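Local atomic coordinates of hypothetical conserved protein (PDB entry 2YXY), a protein that is of unknown function and belongs to the DUF1811 family, joining two long helices to a small antiparallel beta sheet. Residues L57-E71 against E98-P110. Sequence-based numbering, arbitrary orientation.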
ATOM      1  N   LEU A  57      -5.230   6.570  -5.553  1.00 30.89           N
ATOM      2  CA  LEU A  57      -5.344   5.715  -6.736  1.00 37.17           C
ATOM      3  C   LEU A  57      -6.798   5.349  -7.020  1.00 37.18           C
ATOM      4  O   LEU A  57      -7.690   5.591  -6.204  1.00 37.86           O
ATOM      5  CB  LEU A  57      -4.523   4.432  -6.573  1.00 29.24           C
ATOM      6  CG  LEU A  57      -3.008   4.624  -6.424  1.00 38.29           C
ATOM      7  CD1 LEU A  57      -2.358   3.254  -6.286  1.00 32.28           C
ATOM      8  CD2 LEU A  57      -2.432   5.365  -7.639  1.00 28.06           C
ATOM      9  N   ASN A  58      -7.023   4.732  -8.177  1.00 38.70           N
ATOM     10  CA  ASN A  58      -8.373   4.360  -8.586  1.00 38.03           C
ATOM     11  C   ASN A  58      -8.546   2.852  -8.511  1.00 34.55           C
ATOM     12  O   ASN A  58      -7.913   2.094  -9.254  1.00 33.52           O
ATOM     13  CB  ASN A  58      -8.623   4.879 -10.011  1.00 45.10           C
ATOM     14  CG  ASN A  58     -10.097   4.933 -10.375  1.00 51.22           C
ATOM     15  OD1 ASN A  58     -10.457   5.445 -11.440  1.00 62.80           O
ATOM     16  ND2 ASN A  58     -10.957   4.411  -9.502  1.00 47.77           N
ATOM     17  N   PRO A  59      -9.404   2.393  -7.591  1.00 29.67           N
ATOM     18  CA  PRO A  59      -9.687   0.978  -7.374  1.00 30.41           C
ATOM     19  C   PRO A  59     -10.179   0.304  -8.659  1.00 41.72           C
ATOM     20  O   PRO A  59      -9.991  -0.898  -8.848  1.00 39.81           O
ATOM     21  CB  PRO A  59     -10.752   1.009  -6.292  1.00 35.04           C
ATOM     22  CG  PRO A  59     -10.435   2.266  -5.533  1.00 31.59           C
ATOM     23  CD  PRO A  59     -10.154   3.229  -6.643  1.00 35.68           C
ATOM     24  N   ALA A  60     -10.795   1.089  -9.540  1.00 44.26           N
ATOM     25  CA  ALA A  60     -11.324   0.575 -10.805  1.00 48.53           C
ATOM     26  C   ALA A  60     -10.234   0.050 -11.735  1.00 49.15           C
ATOM     27  O   ALA A  60     -10.500  -0.825 -12.551  1.00 52.58           O
ATOM     28  CB  ALA A  60     -12.139   1.660 -11.521  1.00 45.49           C
ATOM     29  N   ASP A  61      -9.020   0.588 -11.624  1.00 45.21           N
ATOM     30  CA  ASP A  61      -7.913   0.143 -12.460  1.00 43.19           C
ATOM     31  C   ASP A  61      -7.516  -1.297 -12.155  1.00 42.74           C
ATOM     32  O   ASP A  61      -6.725  -1.902 -12.884  1.00 43.87           O
ATOM     33  CB  ASP A  61      -6.688   1.033 -12.251  1.00 51.19           C
ATOM     34  CG  ASP A  61      -6.956   2.477 -12.579  1.00 56.50           C
ATOM     35  OD1 ASP A  61      -6.004   3.286 -12.507  1.00 55.23           O
ATOM     36  OD2 ASP A  61      -8.118   2.799 -12.906  1.00 59.52           O
ATOM     37  N   PHE A  62      -8.054  -1.845 -11.072  1.00 41.20           N
ATOM     38  CA  PHE A  62      -7.717  -3.208 -10.686  1.00 43.41           C
ATOM     39  C   PHE A  62      -8.913  -4.127 -10.850  1.00 41.72           C
ATOM     40  O   PHE A  62     -10.047  -3.728 -10.581  1.00 40.36           O
ATOM     41  CB  PHE A  62      -7.164  -3.210  -9.255  1.00 35.46           C
ATOM     42  CG  PHE A  62      -5.984  -2.298  -9.094  1.00 42.02           C
ATOM     43  CD1 PHE A  62      -6.168  -0.952  -8.795  1.00 34.98           C
ATOM     44  CD2 PHE A  62      -4.697  -2.752  -9.379  1.00 38.52           C
ATOM     45  CE1 PHE A  62      -5.096  -0.074  -8.782  1.00 36.84           C
ATOM     46  CE2 PHE A  62      -3.624  -1.886  -9.371  1.00 40.71           C
ATOM     47  CZ  PHE A  62      -3.825  -0.535  -9.074  1.00 41.28           C
ATOM     48  N   HIS A  63      -8.655  -5.358 -11.289  1.00 39.22           N
ATOM     49  CA  HIS A  63      -9.739  -6.301 -11.557  1.00 42.59           C
ATOM     50  C   HIS A  63      -9.547  -7.700 -10.974  1.00 39.13           C
ATOM     51  O   HIS A  63      -8.435  -8.214 -10.901  1.00 39.85           O
ATOM     52  CB  HIS A  63      -9.949  -6.425 -13.082  1.00 41.84           C
ATOM     53  CG  HIS A  63      -9.932  -5.116 -13.814  1.00 43.13           C
ATOM     54  ND1 HIS A  63      -8.760  -4.478 -14.185  1.00 54.22           N
ATOM     55  CD2 HIS A  63     -10.930  -4.299 -14.224  1.00 49.69           C
ATOM     56  CE1 HIS A  63      -9.045  -3.341 -14.786  1.00 53.83           C
ATOM     57  NE2 HIS A  63     -10.363  -3.206 -14.823  1.00 53.60           N
ATOM     58  N   PRO A  64     -10.650  -8.335 -10.558  1.00 36.42           N
ATOM     59  CA  PRO A  64     -10.602  -9.681  -9.993  1.00 40.45           C
ATOM     60  C   PRO A  64     -10.079 -10.627 -11.075  1.00 42.97           C
ATOM     61  O   PRO A  64     -10.320 -10.412 -12.259  1.00 40.55           O
ATOM     62  CB  PRO A  64     -12.063  -9.967  -9.642  1.00 38.51           C
ATOM     63  CG  PRO A  64     -12.669  -8.583  -9.476  1.00 41.12           C
ATOM     64  CD  PRO A  64     -12.030  -7.818 -10.582  1.00 39.10           C
ATOM     65  N   GLY A  65      -9.372 -11.675 -10.666  1.00 43.55           N
ATOM     66  CA  GLY A  65      -8.846 -12.605 -11.638  1.00 48.68           C
ATOM     67  C   GLY A  65      -7.519 -12.161 -12.210  1.00 47.01           C
ATOM     68  O   GLY A  65      -6.755 -12.987 -12.705  1.00 51.25           O
ATOM     69  N   GLU A  66      -7.244 -10.862 -12.154  1.00 44.00           N
ATOM     70  CA  GLU A  66      -5.977 -10.348 -12.660  1.00 44.68           C
ATOM     71  C   GLU A  66      -4.834 -10.621 -11.674  1.00 43.49           C
ATOM     72  O   GLU A  66      -5.053 -10.798 -10.468  1.00 44.16           O
ATOM     73  CB  GLU A  66      -6.087  -8.853 -12.929  1.00 46.46           C
ATOM     74  CG  GLU A  66      -6.097  -8.476 -14.395  1.00 62.25           C
ATOM     75  CD  GLU A  66      -7.215  -9.144 -15.171  1.00 71.28           C
ATOM     76  OE1 GLU A  66      -7.139 -10.373 -15.398  1.00 75.04           O
ATOM     77  OE2 GLU A  66      -8.172  -8.436 -15.557  1.00 78.53           O
ATOM     78  N   ILE A  67      -3.617 -10.655 -12.200  1.00 41.11           N
ATOM     79  CA  ILE A  67      -2.422 -10.924 -11.413  1.00 39.07           C
ATOM     80  C   ILE A  67      -1.495  -9.724 -11.585  1.00 43.80           C
ATOM     81  O   ILE A  67      -1.292  -9.242 -12.714  1.00 40.18           O
ATOM     82  CB  ILE A  67      -1.705 -12.191 -11.938  1.00 44.86           C
ATOM     83  CG1 ILE A  67      -2.716 -13.332 -12.070  1.00 43.94           C
ATOM     84  CG2 ILE A  67      -0.568 -12.594 -10.996  1.00 42.22           C
ATOM     85  CD1 ILE A  67      -2.241 -14.469 -12.945  1.00 44.12           C
ATOM     86  N   TYR A  68      -0.931  -9.226 -10.486  1.00 33.78           N
ATOM     87  CA  TYR A  68      -0.043  -8.072 -10.612  1.00 36.67           C
ATOM     88  C   TYR A  68       1.305  -8.208  -9.907  1.00 32.69           C
ATOM     89  O   TYR A  68       1.434  -8.938  -8.932  1.00 31.96           O
ATOM     90  CB  TYR A  68      -0.719  -6.799 -10.059  1.00 39.91           C
ATOM     91  CG  TYR A  68      -2.114  -6.528 -10.578  1.00 42.93           C
ATOM     92  CD1 TYR A  68      -3.210  -7.226 -10.081  1.00 44.06           C
ATOM     93  CD2 TYR A  68      -2.329  -5.599 -11.586  1.00 44.88           C
ATOM     94  CE1 TYR A  68      -4.482  -7.007 -10.576  1.00 48.80           C
ATOM     95  CE2 TYR A  68      -3.599  -5.368 -12.094  1.00 49.56           C
ATOM     96  CZ  TYR A  68      -4.674  -6.077 -11.588  1.00 50.42           C
ATOM     97  OH  TYR A  68      -5.935  -5.868 -12.109  1.00 50.65           O
ATOM     98  N   GLU A  69       2.302  -7.484 -10.411  1.00 36.49           N
ATOM     99  CA  GLU A  69       3.599  -7.448  -9.758  1.00 43.22           C
ATOM    100  C   GLU A  69       3.351  -6.688  -8.455  1.00 41.89           C
ATOM    101  O   GLU A  69       2.545  -5.746  -8.416  1.00 38.96           O
ATOM    102  CB  GLU A  69       4.609  -6.619 -10.541  1.00 46.62           C
ATOM    103  CG  GLU A  69       5.154  -7.238 -11.783  1.00 59.12           C
ATOM    104  CD  GLU A  69       6.535  -6.702 -12.090  1.00 59.07           C
ATOM    105  OE1 GLU A  69       7.462  -6.981 -11.292  1.00 55.83           O
ATOM    106  OE2 GLU A  69       6.684  -5.999 -13.113  1.00 60.81           O
ATOM    107  N   ILE A  70       4.054  -7.078  -7.403  1.00 41.93           N
ATOM    108  CA  ILE A  70       3.914  -6.421  -6.113  1.00 42.15           C
ATOM    109  C   ILE A  70       4.977  -5.344  -5.960  1.00 44.75           C
ATOM    110  O   ILE A  70       6.170  -5.643  -5.937  1.00 46.94           O
ATOM    111  CB  ILE A  70       4.049  -7.435  -4.980  1.00 43.99           C
ATOM    112  CG1 ILE A  70       2.943  -8.491  -5.127  1.00 42.19           C
ATOM    113  CG2 ILE A  70       4.017  -6.711  -3.611  1.00 42.90           C
ATOM    114  CD1 ILE A  70       3.052  -9.675  -4.156  1.00 38.16           C
ATOM    115  N   GLU A  71       4.525  -4.095  -5.867  1.00 44.57           N
ATOM    116  CA  GLU A  71       5.392  -2.927  -5.714  1.00 44.27           C
ATOM    117  C   GLU A  71       6.372  -3.125  -4.569  1.00 40.94           C
ATOM    118  O   GLU A  71       5.992  -3.583  -3.502  1.00 45.70           O
ATOM    119  CB  GLU A  71       4.549  -1.681  -5.438  1.00 46.79           C
ATOM    120  CG  GLU A  71       5.268  -0.360  -5.683  1.00 60.58           C
ATOM    121  CD  GLU A  71       5.274   0.022  -7.148  1.00 67.31           C
ATOM    122  OE1 GLU A  71       5.821  -0.750  -7.958  1.00 69.82           O
ATOM    123  OE2 GLU A  71       4.722   1.090  -7.494  1.00 74.55           O
ATOM    124  N   GLU A  98      -2.851 -18.637   1.271  1.00 78.83           N
ATOM    125  CA  GLU A  98      -3.593 -17.883   2.277  1.00 77.44           C
ATOM    126  C   GLU A  98      -4.074 -16.530   1.744  1.00 73.19           C
ATOM    127  O   GLU A  98      -3.289 -15.768   1.180  1.00 70.06           O
ATOM    128  CB  GLU A  98      -2.689 -17.667   3.494  1.00 82.33           C
ATOM    129  CG  GLU A  98      -3.406 -17.221   4.745  1.00 87.55           C
ATOM    130  CD  GLU A  98      -4.471 -18.206   5.170  1.00 93.23           C
ATOM    131  OE1 GLU A  98      -4.247 -19.419   5.169  1.00 94.30           O
ATOM    132  OE2 GLU A  98      -5.636 -17.691   5.547  1.00 97.07           O
ATOM    133  N   GLU A  99      -5.357 -16.219   1.925  1.00 69.34           N
ATOM    134  CA  GLU A  99      -5.867 -14.941   1.441  1.00 65.39           C
ATOM    135  C   GLU A  99      -5.242 -13.807   2.239  1.00 63.54           C
ATOM    136  O   GLU A  99      -4.845 -13.987   3.399  1.00 64.32           O
ATOM    137  CB  GLU A  99      -7.389 -14.856   1.543  1.00 65.51           C
ATOM    138  CG  GLU A  99      -7.963 -13.867   0.539  1.00 70.48           C
ATOM    139  CD  GLU A  99      -9.427 -13.569   0.752  1.00 70.29           C
ATOM    140  OE1 GLU A  99     -10.048 -12.997  -0.168  1.00 76.18           O
ATOM    141  OE2 GLU A  99      -9.955 -13.890   1.835  1.00 72.28           O
ATOM    142  N   GLU A 100      -5.168 -12.633   1.620  1.00 54.25           N
ATOM    143  CA  GLU A 100      -4.553 -11.480   2.256  1.00 46.01           C
ATOM    144  C   GLU A 100      -5.073 -10.189   1.624  1.00 41.05           C
ATOM    145  O   GLU A 100      -5.330 -10.150   0.425  1.00 32.37           O
ATOM    146  CB  GLU A 100      -3.040 -11.612   2.078  1.00 50.39           C
ATOM    147  CG  GLU A 100      -2.209 -10.392   2.315  1.00 59.16           C
ATOM    148  CD  GLU A 100      -0.786 -10.591   1.837  1.00 60.99           C
ATOM    149  OE1 GLU A 100       0.051  -9.686   2.039  1.00 60.98           O
ATOM    150  OE2 GLU A 100      -0.507 -11.662   1.249  1.00 64.72           O
ATOM    151  N   ALA A 101      -5.231  -9.143   2.438  1.00 36.94           N
ATOM    152  CA  ALA A 101      -5.709  -7.845   1.953  1.00 35.35           C
ATOM    153  C   ALA A 101      -4.508  -6.932   1.715  1.00 33.65           C
ATOM    154  O   ALA A 101      -3.726  -6.659   2.622  1.00 34.41           O
ATOM    155  CB  ALA A 101      -6.660  -7.211   2.972  1.00 34.63           C
ATOM    156  N   LEU A 102      -4.375  -6.444   0.492  1.00 31.00           N
ATOM    157  CA  LEU A 102      -3.249  -5.597   0.139  1.00 33.39           C
ATOM    158  C   LEU A 102      -3.740  -4.262  -0.391  1.00 28.48           C
ATOM    159  O   LEU A 102      -4.679  -4.227  -1.183  1.00 30.60           O
ATOM    160  CB  LEU A 102      -2.415  -6.299  -0.934  1.00 37.62           C
ATOM    161  CG  LEU A 102      -0.889  -6.317  -0.844  1.00 46.56           C
ATOM    162  CD1 LEU A 102      -0.445  -6.859   0.516  1.00 41.10           C
ATOM    163  CD2 LEU A 102      -0.333  -7.187  -1.968  1.00 44.70           C
ATOM    164  N   PRO A 103      -3.122  -3.144   0.048  1.00 26.92           N
ATOM    165  CA  PRO A 103      -3.550  -1.820  -0.443  1.00 24.62           C
ATOM    166  C   PRO A 103      -3.259  -1.808  -1.939  1.00 25.41           C
ATOM    167  O   PRO A 103      -2.219  -2.352  -2.369  1.00 26.15           O
ATOM    168  CB  PRO A 103      -2.640  -0.828   0.315  1.00 26.60           C
ATOM    169  CG  PRO A 103      -2.144  -1.597   1.519  1.00 29.10           C
ATOM    170  CD  PRO A 103      -1.979  -3.031   0.980  1.00 27.30           C
ATOM    171  N   ILE A 104      -4.140  -1.193  -2.730  1.00 19.44           N
ATOM    172  CA  ILE A 104      -3.941  -1.167  -4.182  1.00 23.40           C
ATOM    173  C   ILE A 104      -2.651  -0.456  -4.596  1.00 26.65           C
ATOM    174  O   ILE A 104      -2.132  -0.663  -5.704  1.00 26.27           O
ATOM    175  CB  ILE A 104      -5.175  -0.539  -4.926  1.00 25.61           C
ATOM    176  CG1 ILE A 104      -5.481   0.887  -4.421  1.00 19.79           C
ATOM    177  CG2 ILE A 104      -6.394  -1.420  -4.691  1.00 29.09           C
ATOM    178  CD1 ILE A 104      -6.659   1.553  -5.189  1.00 22.70           C
ATOM    179  N   SER A 105      -2.107   0.357  -3.695  1.00 23.93           N
ATOM    180  CA  SER A 105      -0.859   1.060  -3.984  1.00 23.81           C
ATOM    181  C   SER A 105       0.331   0.078  -4.072  1.00 27.18           C
ATOM    182  O   SER A 105       1.413   0.451  -4.524  1.00 27.83           O
ATOM    183  CB  SER A 105      -0.590   2.101  -2.890  1.00 21.65           C
ATOM    184  OG  SER A 105      -0.649   1.486  -1.609  1.00 21.72           O
ATOM    185  N   LEU A 106       0.142  -1.165  -3.626  1.00 23.50           N
ATOM    186  CA  LEU A 106       1.223  -2.148  -3.694  1.00 28.91           C
ATOM    187  C   LEU A 106       1.142  -3.081  -4.936  1.00 35.77           C
ATOM    188  O   LEU A 106       1.876  -4.057  -5.014  1.00 35.74           O
ATOM    189  CB  LEU A 106       1.272  -2.977  -2.387  1.00 24.76           C
ATOM    190  CG  LEU A 106       1.577  -2.154  -1.100  1.00 32.10           C
ATOM    191  CD1 LEU A 106       1.789  -3.079   0.081  1.00 30.89           C
ATOM    192  CD2 LEU A 106       2.843  -1.300  -1.290  1.00 22.79           C
ATOM    193  N   LEU A 107       0.260  -2.762  -5.890  1.00 30.48           N
ATOM    194  CA  LEU A 107       0.086  -3.547  -7.119  1.00 35.93           C
ATOM    195  C   LEU A 107       0.536  -2.710  -8.317  1.00 34.85           C
ATOM    196  O   LEU A 107      -0.004  -1.634  -8.561  1.00 35.33           O
ATOM    197  CB  LEU A 107      -1.384  -3.937  -7.306  1.00 31.59           C
ATOM    198  CG  LEU A 107      -2.063  -4.680  -6.151  1.00 33.73           C
ATOM    199  CD1 LEU A 107      -3.529  -4.899  -6.497  1.00 32.90           C
ATOM    200  CD2 LEU A 107      -1.357  -6.006  -5.873  1.00 34.61           C
ATOM    201  N   ARG A 108       1.532  -3.184  -9.056  1.00 38.16           N
ATOM    202  CA  ARG A 108       2.019  -2.414 -10.186  1.00 45.94           C
ATOM    203  C   ARG A 108       0.933  -2.190 -11.210  1.00 52.40           C
ATOM    204  O   ARG A 108       0.423  -3.140 -11.810  1.00 47.59           O
ATOM    205  CB  ARG A 108       3.240  -3.083 -10.807  1.00 51.89           C
ATOM    206  CG  ARG A 108       4.415  -3.017  -9.857  1.00 63.84           C
ATOM    207  CD  ARG A 108       5.750  -3.342 -10.488  1.00 69.72           C
ATOM    208  NE  ARG A 108       6.772  -3.363  -9.446  1.00 80.04           N
ATOM    209  CZ  ARG A 108       8.043  -3.698  -9.634  1.00 83.74           C
ATOM    210  NH1 ARG A 108       8.470  -4.047 -10.841  1.00 86.14           N
ATOM    211  NH2 ARG A 108       8.883  -3.691  -8.606  1.00 85.20           N
ATOM    212  N   LYS A 109       0.571  -0.913 -11.356  1.00 61.00           N
ATOM    213  CA  LYS A 109      -0.469  -0.438 -12.264  1.00 74.51           C
ATOM    214  C   LYS A 109      -0.376  -1.177 -13.595  1.00 81.15           C
ATOM    215  O   LYS A 109       0.723  -1.414 -14.099  1.00 82.23           O
ATOM    216  CB  LYS A 109      -0.310   1.080 -12.472  1.00 74.47           C
ATOM    217  CG  LYS A 109      -1.441   1.776 -13.219  1.00 77.51           C
ATOM    218  CD  LYS A 109      -2.684   2.001 -12.353  1.00 79.34           C
ATOM    219  CE  LYS A 109      -2.440   3.013 -11.226  1.00 77.16           C
ATOM    220  NZ  LYS A 109      -1.767   2.431 -10.024  1.00 70.25           N
ATOM    221  N   PRO A 110      -1.533  -1.548 -14.176  1.00 88.29           N
ATOM    222  CA  PRO A 110      -1.659  -2.268 -15.449  1.00 91.78           C
ATOM    223  C   PRO A 110      -0.387  -2.406 -16.294  1.00 94.37           C
ATOM    224  O   PRO A 110      -0.242  -1.652 -17.281  1.00 93.25           O
ATOM    225  CB  PRO A 110      -2.765  -1.495 -16.147  1.00 92.99           C
ATOM    226  CG  PRO A 110      -3.737  -1.301 -14.993  1.00 94.92           C
ATOM    227  CD  PRO A 110      -2.840  -0.980 -13.784  1.00 90.70           C
TER
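Glu69 O accepts the backbone N-H of Arg108 at 2.8 Å in an almost straight bond (175° at the hydrogen), and Leu107 CA adds a C-H...O contact to the same oxygen. Next to it, Glu71 N donates to Leu106 O, 2.8 Å away. These two bonds flank Ile70 and Leu107, forming a single beta bridge between the outer strand 67-70 and the chain that leaves the 3-10 turn 104-106. Arg108 extends its side chain between two acids. Glu69 OE1 lies over one guanidinium face, 3.1 Å from NH1, an ion pair without a directed N-H. Glu71, turned about CB-CG (chi2 81°), brings OE1 to 3.2 Å from Arg108 NE, a salt bridge whose N-H...O angle of 121° makes the hydrogen bond weak. Replacing Arg108 with an alanine would probably leave both carboxylates without the cation they share. Deeper in, Ile104 CB sits over one face of the Phe62 ring, 4.3 Å from its centroid, while Leu107 CB approaches Phe62 CE2 obliquely at 3.7 Å. Lys109 NZ lies at the ring's edge, beyond CZ. Ile104 CD1 reaches on to Pro59 and Leu57, and Ser105 OG bonds to Ala50 O of helix 39-54. The contact thus joins the chain after strand 100-103 to strand 67-70 by directional backbone bonds and to 57-62 by apolar packing, while the angled, out-of-plane Arg108 network probably acts more by charge than by directed bonding.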